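Local coordinates for Non-structural protein 2 (Human rotavirus C, PDB 2GU0) that probably binds single-stranded RNA, hydrolyses nucleoside triphosphates and unwinds RNA helices as a homooctamer, and helps to build the viroplasms where the rotavirus genome is replicated and packaged, at residues V226-S229 against Q230-S233; G276-F279 against E280-K283; I289-K293 against T294-A298. All coordinates share one frame; numbering follows the deposited sequence.

Interaction 1. Residues V226-S229 against Q230-S233; sequences VLHS and QLMS
Leu-231 is tied back to the end of the strand by its backbone N-H, which is donated across the bend to the carbonyls of Leu-227 and His-228. Leu-231 N lies 3.1 Å from His-228 O, well above the plane of that carbonyl, with an N-H...O angle of 147°. Leu-231 N also makes a weak bond to Leu-227 O at 3.2 Å, so one donor is shared between two consecutive carbonyls. This is the tight turn by which a strand gives way to a helix, with Gln-230 in the N-cap position just before the first helical turn.

The apolar contacts are few. Leu-231 has CG swung away from the backbone N (chi1 -159°), and its two methyls part company: CD1 lies 4.3 Å from Val-226 CG2, while CD2 approaches the imidazole of His-228 at its edge, 4.5 Å from ND1. Gln-230 CG lies against Leu-227 CB at 3.8 Å.

As for polar side chains, Gln-230 is bent at chi2 (-65°), which brings its side-chain amide back beside the carbonyl oxygen of Ser-229, at an angle too poor for a hydrogen bond. The far nitrogen of the His-228 ring, NE2, is hydrogen-bonded to Asn-211 O, which helps to fix how the ring is turned.

The whole turn lies in the predicted RNA-binding region. Strand 222-227 is flanked in the antiparallel sheet by strands 213-216 and 182-188: Val-226 and Leu-231 both rest on Ile-216, and Leu-227 touches Asp-182. Helix 231-243 starts beside a subunit boundary, where Leu-231 packs on Ile-307, and His-228 on Tyr-208, both of a neighbouring subunit.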
loop_
_atom_site.group_PDB
_atom_site.type_symbol
_atom_site.label_atom_id
_atom_site.label_comp_id
_atom_site.label_asym_id
_atom_site.label_seq_id
_atom_site.Cartn_x
_atom_site.Cartn_y
_atom_site.Cartn_z
ATOM N N VAL A 226 -35.704 16.088 -18.600
ATOM C CA VAL A 226 -35.767 16.435 -17.188
ATOM C C VAL A 226 -36.868 15.674 -16.475
ATOM O O VAL A 226 -37.796 15.180 -17.112
ATOM C CB VAL A 226 -35.991 17.948 -17.006
ATOM C CG1 VAL A 226 -34.852 18.708 -17.654
ATOM C CG2 VAL A 226 -37.315 18.374 -17.629
ATOM N N LEU A 227 -36.759 15.563 -15.156
ATOM C CA LEU A 227 -37.765 14.851 -14.375
ATOM C C LEU A 227 -39.065 15.639 -14.351
ATOM O O LEU A 227 -39.042 16.869 -14.248
ATOM C CB LEU A 227 -37.286 14.635 -12.934
ATOM C CG LEU A 227 -36.604 13.330 -12.495
ATOM C CD1 LEU A 227 -36.465 12.391 -13.665
ATOM C CD2 LEU A 227 -35.257 13.648 -11.876
ATOM N N HIS A 228 -40.195 14.936 -14.446
ATOM C CA HIS A 228 -41.496 15.602 -14.418
ATOM C C HIS A 228 -41.563 16.504 -13.186
ATOM O O HIS A 228 -42.130 17.601 -13.228
ATOM C CB HIS A 228 -42.633 14.576 -14.374
ATOM C CG HIS A 228 -42.809 13.803 -15.647
ATOM N ND1 HIS A 228 -42.890 14.408 -16.882
ATOM C CD2 HIS A 228 -42.959 12.475 -15.871
ATOM C CE1 HIS A 228 -43.083 13.488 -17.811
ATOM N NE2 HIS A 228 -43.129 12.307 -17.223
ATOM N N SER A 229 -40.964 16.040 -12.095
ATOM C CA SER A 229 -40.929 16.801 -10.853
ATOM C C SER A 229 -39.927 17.943 -10.964
ATOM O O SER A 229 -39.332 18.350 -9.980
ATOM C CB SER A 229 -40.525 15.892 -9.692
ATOM O OG SER A 229 -39.177 15.469 -9.821
ATOM N N GLN A 230 -39.727 18.451 -12.169
ATOM C CA GLN A 230 -38.785 19.546 -12.388
ATOM C C GLN A 230 -39.282 20.398 -13.528
ATOM O O GLN A 230 -38.837 21.521 -13.718
ATOM C CB GLN A 230 -37.405 19.009 -12.764
ATOM C CG GLN A 230 -36.736 18.164 -11.708
ATOM C CD GLN A 230 -36.409 18.956 -10.472
ATOM O OE1 GLN A 230 -35.806 20.039 -10.550
ATOM N NE2 GLN A 230 -36.793 18.424 -9.316
ATOM N N LEU A 231 -40.199 19.834 -14.297
ATOM C CA LEU A 231 -40.771 20.515 -15.443
ATOM C C LEU A 231 -41.140 21.970 -15.119
ATOM O O LEU A 231 -40.862 22.866 -15.915
ATOM C CB LEU A 231 -41.982 19.718 -15.945
ATOM C CG LEU A 231 -42.438 19.936 -17.387
ATOM C CD1 LEU A 231 -41.242 20.040 -18.321
ATOM C CD2 LEU A 231 -43.336 18.788 -17.794
ATOM N N MET A 232 -41.747 22.206 -13.955
ATOM C CA MET A 232 -42.112 23.567 -13.551
ATOM C C MET A 232 -40.883 24.474 -13.544
ATOM O O MET A 232 -40.799 25.428 -14.313
ATOM C CB MET A 232 -42.741 23.571 -12.155
ATOM C CG MET A 232 -44.234 23.287 -12.131
ATOM S SD MET A 232 -45.219 24.548 -12.973
ATOM C CE MET A 232 -45.181 25.820 -11.730
ATOM N N SER A 233 -39.935 24.165 -12.663
ATOM C CA SER A 233 -38.693 24.921 -12.529
ATOM C C SER A 233 -38.129 25.418 -13.847
ATOM O O SER A 233 -37.899 26.608 -14.022
ATOM C CB SER A 233 -37.647 24.061 -11.837
ATOM O OG SER A 233 -38.152 23.597 -10.605
#

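Interaction 2. Residues G276-F279 against E280-K283; sequences GTTF and EVAK
Thr-278 O and Phe-279 O, the first carbonyls of a short helix, take the amides of the next turn: Thr-278 O accepts from Val-281 N at 2.6 Å and from Ala-282 N at 3.1 Å, and Phe-279 O from Lys-283 N at 2.8 Å. The Lys-283 bond is fairly straight (161°) and lies in the carbonyl plane, whereas Val-281 N stands above the plane of the Thr-278 carbonyl.

Lys-283 packs against the ring of Phe-279. Lys-283 CB sits over one face, 3.9 Å from the ring centroid and offset toward the rim, in a CH-pi contact. The chain then bends at chi3 (72°), which places Lys-283 CE beside the CE2-CD2 border of the ring, 3.4 Å from Phe-279 CE2, and the two side chains cross at about a right angle.

Just upstream, helix 264-275 ends in a Schellman motif with Gly-276, at positive phi, as its C-prime residue; Thr-278 is already the N-cap of helix 279-282, so two helices are joined by a very short link. Thr-277 belongs to this link: its methyl CG2 meets Val-281 CB at 3.4 Å, the two side chains crossing nearly perpendicularly, while Thr-277 also touches Gln-272. Ala-282 turns inward onto Cys-269 and Gln-272 of helix 264-275, and the Phe-279 ring packs on helix 231-243 at Ala-235, Glu-236 and Asp-239.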
loop_
_atom_site.group_PDB
_atom_site.type_symbol
_atom_site.label_atom_id
_atom_site.label_comp_id
_atom_site.label_asym_id
_atom_site.label_seq_id
_atom_site.Cartn_x
_atom_site.Cartn_y
_atom_site.Cartn_z
ATOM N N GLY A 276 -47.788 36.304 -24.653
ATOM C CA GLY A 276 -48.088 37.301 -23.644
ATOM C C GLY A 276 -48.813 36.793 -22.407
ATOM O O GLY A 276 -49.000 37.557 -21.464
ATOM N N THR A 277 -49.217 35.523 -22.390
ATOM C CA THR A 277 -49.936 34.976 -21.235
ATOM C C THR A 277 -49.062 34.883 -19.987
ATOM O O THR A 277 -47.880 34.555 -20.071
ATOM C CB THR A 277 -50.516 33.564 -21.523
ATOM O OG1 THR A 277 -51.435 33.626 -22.623
ATOM C CG2 THR A 277 -51.251 33.034 -20.299
ATOM N N THR A 278 -49.654 35.165 -18.832
ATOM C CA THR A 278 -48.930 35.115 -17.566
ATOM C C THR A 278 -48.677 33.678 -17.136
ATOM O O THR A 278 -49.535 32.812 -17.312
ATOM C CB THR A 278 -49.716 35.807 -16.449
ATOM O OG1 THR A 278 -50.953 35.115 -16.235
ATOM C CG2 THR A 278 -50.003 37.244 -16.824
ATOM N N PHE A 279 -47.497 33.435 -16.568
ATOM C CA PHE A 279 -47.110 32.101 -16.104
ATOM C C PHE A 279 -48.246 31.478 -15.289
ATOM O O PHE A 279 -48.531 30.284 -15.407
ATOM C CB PHE A 279 -45.840 32.190 -15.242
ATOM C CG PHE A 279 -45.237 30.847 -14.889
ATOM C CD1 PHE A 279 -44.454 30.157 -15.809
ATOM C CD2 PHE A 279 -45.456 30.277 -13.633
ATOM C CE1 PHE A 279 -43.901 28.922 -15.485
ATOM C CE2 PHE A 279 -44.906 29.040 -13.302
ATOM C CZ PHE A 279 -44.127 28.363 -14.228
ATOM N N GLU A 280 -48.892 32.298 -14.466
ATOM C CA GLU A 280 -49.996 31.845 -13.634
ATOM C C GLU A 280 -51.071 31.137 -14.459
ATOM O O GLU A 280 -51.780 30.271 -13.948
ATOM C CB GLU A 280 -50.617 33.044 -12.908
ATOM C CG GLU A 280 -51.917 32.742 -12.158
ATOM C CD GLU A 280 -51.709 31.869 -10.933
ATOM O OE1 GLU A 280 -50.924 32.274 -10.050
ATOM O OE2 GLU A 280 -52.332 30.786 -10.851
ATOM N N VAL A 281 -51.180 31.500 -15.735
ATOM C CA VAL A 281 -52.192 30.920 -16.621
ATOM C C VAL A 281 -51.681 29.829 -17.551
ATOM O O VAL A 281 -52.424 28.915 -17.908
ATOM C CB VAL A 281 -52.847 32.009 -17.510
ATOM C CG1 VAL A 281 -53.989 31.407 -18.315
ATOM C CG2 VAL A 281 -53.340 33.167 -16.648
ATOM N N ALA A 282 -50.418 29.929 -17.949
ATOM C CA ALA A 282 -49.833 28.957 -18.863
ATOM C C ALA A 282 -49.214 27.742 -18.174
ATOM O O ALA A 282 -49.164 26.656 -18.753
ATOM C CB ALA A 282 -48.792 29.648 -19.746
ATOM N N LYS A 283 -48.755 27.929 -16.937
ATOM C CA LYS A 283 -48.134 26.852 -16.174
ATOM C C LYS A 283 -49.068 25.656 -16.101
ATOM O O LYS A 283 -48.665 24.568 -15.722
ATOM C CB LYS A 283 -47.815 27.308 -14.752
ATOM C CG LYS A 283 -49.042 27.416 -13.872
ATOM C CD LYS A 283 -48.696 27.389 -12.384
ATOM C CE LYS A 283 -48.034 28.671 -11.923
ATOM N NZ LYS A 283 -47.630 28.570 -10.498
#

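Interaction 3. Residues I289-K293 against T294-A298; sequences IKPSK and TVRTA
The guanidinium of Arg-296 lies beside the residues that lead into its helix, with Pro-291 O over one face, 3.9 Å above the plane and offset toward the rim. Its two terminal nitrogens meet the aliphatic parts of two lysines: Arg-296 NH2 is 3.1 Å from Lys-290 CB, and Arg-296 NH1 is 3.9 Å from Lys-293 CG. Both approaches are oblique. The arginine is extended from CG to NE (chi2 170°, chi3 179°), long enough to reach back from the first turn to Lys-290. The ammonium groups make no contact with the guanidinium: Lys-293 NZ stays 5.1 Å from Arg-296 NH1.

Ser-292 is the N-cap of helix 293-307. Ser-292 OG accepts from Val-295 N at 3.1 Å, although the position of that oxygen is less certain. Ser-292 O takes a weak bond from Arg-296 N. The next carbonyl, Lys-293 O, receives Thr-297 N at 2.8 Å in a nearly straight bond (167°), along with a weak one from Thr-297 OG1. Pro-291, Val-295 and Arg-296 all lean on Arg-207 of helix 196-209, and Arg-296 also packs on Arg-296 of a neighbouring subunit.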
loop_
_atom_site.group_PDB
_atom_site.type_symbol
_atom_site.label_atom_id
_atom_site.label_comp_id
_atom_site.label_asym_id
_atom_site.label_seq_id
_atom_site.Cartn_x
_atom_site.Cartn_y
_atom_site.Cartn_z
ATOM N N ILE A 289 -51.889 18.791 -20.887
ATOM C CA ILE A 289 -51.928 18.357 -22.284
ATOM C C ILE A 289 -51.370 16.945 -22.472
ATOM O O ILE A 289 -50.315 16.613 -21.936
ATOM C CB ILE A 289 -51.165 19.318 -23.195
ATOM C CG1 ILE A 289 -51.924 20.639 -23.284
ATOM C CG2 ILE A 289 -51.001 18.706 -24.578
ATOM C CD1 ILE A 289 -51.382 21.587 -24.325
ATOM N N LYS A 290 -52.088 16.125 -23.239
ATOM C CA LYS A 290 -51.703 14.734 -23.501
ATOM C C LYS A 290 -50.839 14.594 -24.753
ATOM O O LYS A 290 -50.900 15.429 -25.657
ATOM C CB LYS A 290 -52.958 13.873 -23.682
ATOM C CG LYS A 290 -54.095 14.226 -22.737
ATOM C CD LYS A 290 -55.416 13.602 -23.168
ATOM C CE LYS A 290 -56.581 14.172 -22.355
ATOM N NZ LYS A 290 -57.914 13.685 -22.842
ATOM N N PRO A 291 -50.014 13.536 -24.820
ATOM C CA PRO A 291 -49.162 13.336 -25.995
ATOM C C PRO A 291 -50.064 12.867 -27.117
ATOM O O PRO A 291 -51.224 12.554 -26.883
ATOM C CB PRO A 291 -48.207 12.230 -25.552
ATOM C CG PRO A 291 -48.216 12.328 -24.057
ATOM C CD PRO A 291 -49.663 12.579 -23.761
ATOM N N SER A 292 -49.549 12.813 -28.335
ATOM C CA SER A 292 -50.377 12.344 -29.431
ATOM C C SER A 292 -50.676 10.869 -29.172
ATOM O O SER A 292 -50.051 10.239 -28.318
ATOM C CB SER A 292 -49.634 12.486 -30.754
ATOM O OG SER A 292 -48.513 11.628 -30.782
ATOM N N LYS A 293 -51.641 10.318 -29.900
ATOM C CA LYS A 293 -51.969 8.912 -29.740
ATOM C C LYS A 293 -51.069 8.118 -30.673
ATOM O O LYS A 293 -50.816 6.937 -30.440
ATOM C CB LYS A 293 -53.446 8.654 -30.049
ATOM C CG LYS A 293 -54.387 9.291 -29.032
ATOM C CD LYS A 293 -55.849 8.951 -29.289
ATOM C CE LYS A 293 -56.752 9.688 -28.308
ATOM N NZ LYS A 293 -58.181 9.315 -28.474
ATOM N N THR A 294 -50.577 8.774 -31.723
ATOM C CA THR A 294 -49.672 8.119 -32.665
ATOM C C THR A 294 -48.439 7.725 -31.882
ATOM O O THR A 294 -47.788 6.727 -32.178
ATOM C CB THR A 294 -49.225 9.061 -33.788
ATOM O OG1 THR A 294 -50.366 9.471 -34.546
ATOM C CG2 THR A 294 -48.232 8.360 -34.702
ATOM N N VAL A 295 -48.129 8.531 -30.876
ATOM C CA VAL A 295 -46.984 8.284 -30.019
ATOM C C VAL A 295 -47.285 7.221 -28.957
ATOM O O VAL A 295 -46.459 6.339 -28.710
ATOM C CB VAL A 295 -46.518 9.596 -29.359
ATOM C CG1 VAL A 295 -45.481 9.317 -28.287
ATOM C CG2 VAL A 295 -45.935 10.501 -30.426
ATOM N N ARG A 296 -48.459 7.299 -28.334
ATOM C CA ARG A 296 -48.828 6.306 -27.329
ATOM C C ARG A 296 -48.820 4.928 -27.983
ATOM O O ARG A 296 -48.196 3.990 -27.479
ATOM C CB ARG A 296 -50.222 6.576 -26.778
ATOM C CG ARG A 296 -50.347 7.784 -25.891
ATOM C CD ARG A 296 -51.813 8.038 -25.636
ATOM N NE ARG A 296 -52.047 9.181 -24.762
ATOM C CZ ARG A 296 -53.245 9.721 -24.553
ATOM N NH1 ARG A 296 -54.312 9.217 -25.164
ATOM N NH2 ARG A 296 -53.378 10.755 -23.728
ATOM N N THR A 297 -49.524 4.820 -29.108
ATOM C CA THR A 297 -49.613 3.569 -29.862
ATOM C C THR A 297 -48.212 3.084 -30.200
ATOM O O THR A 297 -47.912 1.893 -30.112
ATOM C CB THR A 297 -50.415 3.759 -31.191
ATOM O OG1 THR A 297 -51.810 3.916 -30.898
ATOM C CG2 THR A 297 -50.224 2.566 -32.127
ATOM N N ALA A 298 -47.359 4.025 -30.588
ATOM C CA ALA A 298 -45.993 3.702 -30.945
ATOM C C ALA A 298 -45.213 3.204 -29.728
ATOM O O ALA A 298 -44.380 2.306 -29.859
ATOM C CB ALA A 298 -45.312 4.918 -31.558
#

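In the fold
All three contacts fall in the C-terminal, HIT-like half of the chain and follow one another in sequence, each at the start of a helix: 231-243 for interaction 1, 279-282 for interaction 2 and 293-307 for interaction 3. The centres of interactions 1 and 2 are about 17 Å apart, and the two touch where Met-232 CE meets Phe-279 CE2 at 3.6 Å, joining helices 231-243 and 279-282. Interaction 3 is separate, about 20 Å from interaction 1 and about 25 Å from interaction 2 between centres, its nearest atoms about 8 Å from either. Interactions 1 and 3 both reach a neighbouring subunit, bordering contacts within the octamer, whereas interaction 2 stays within its own chain.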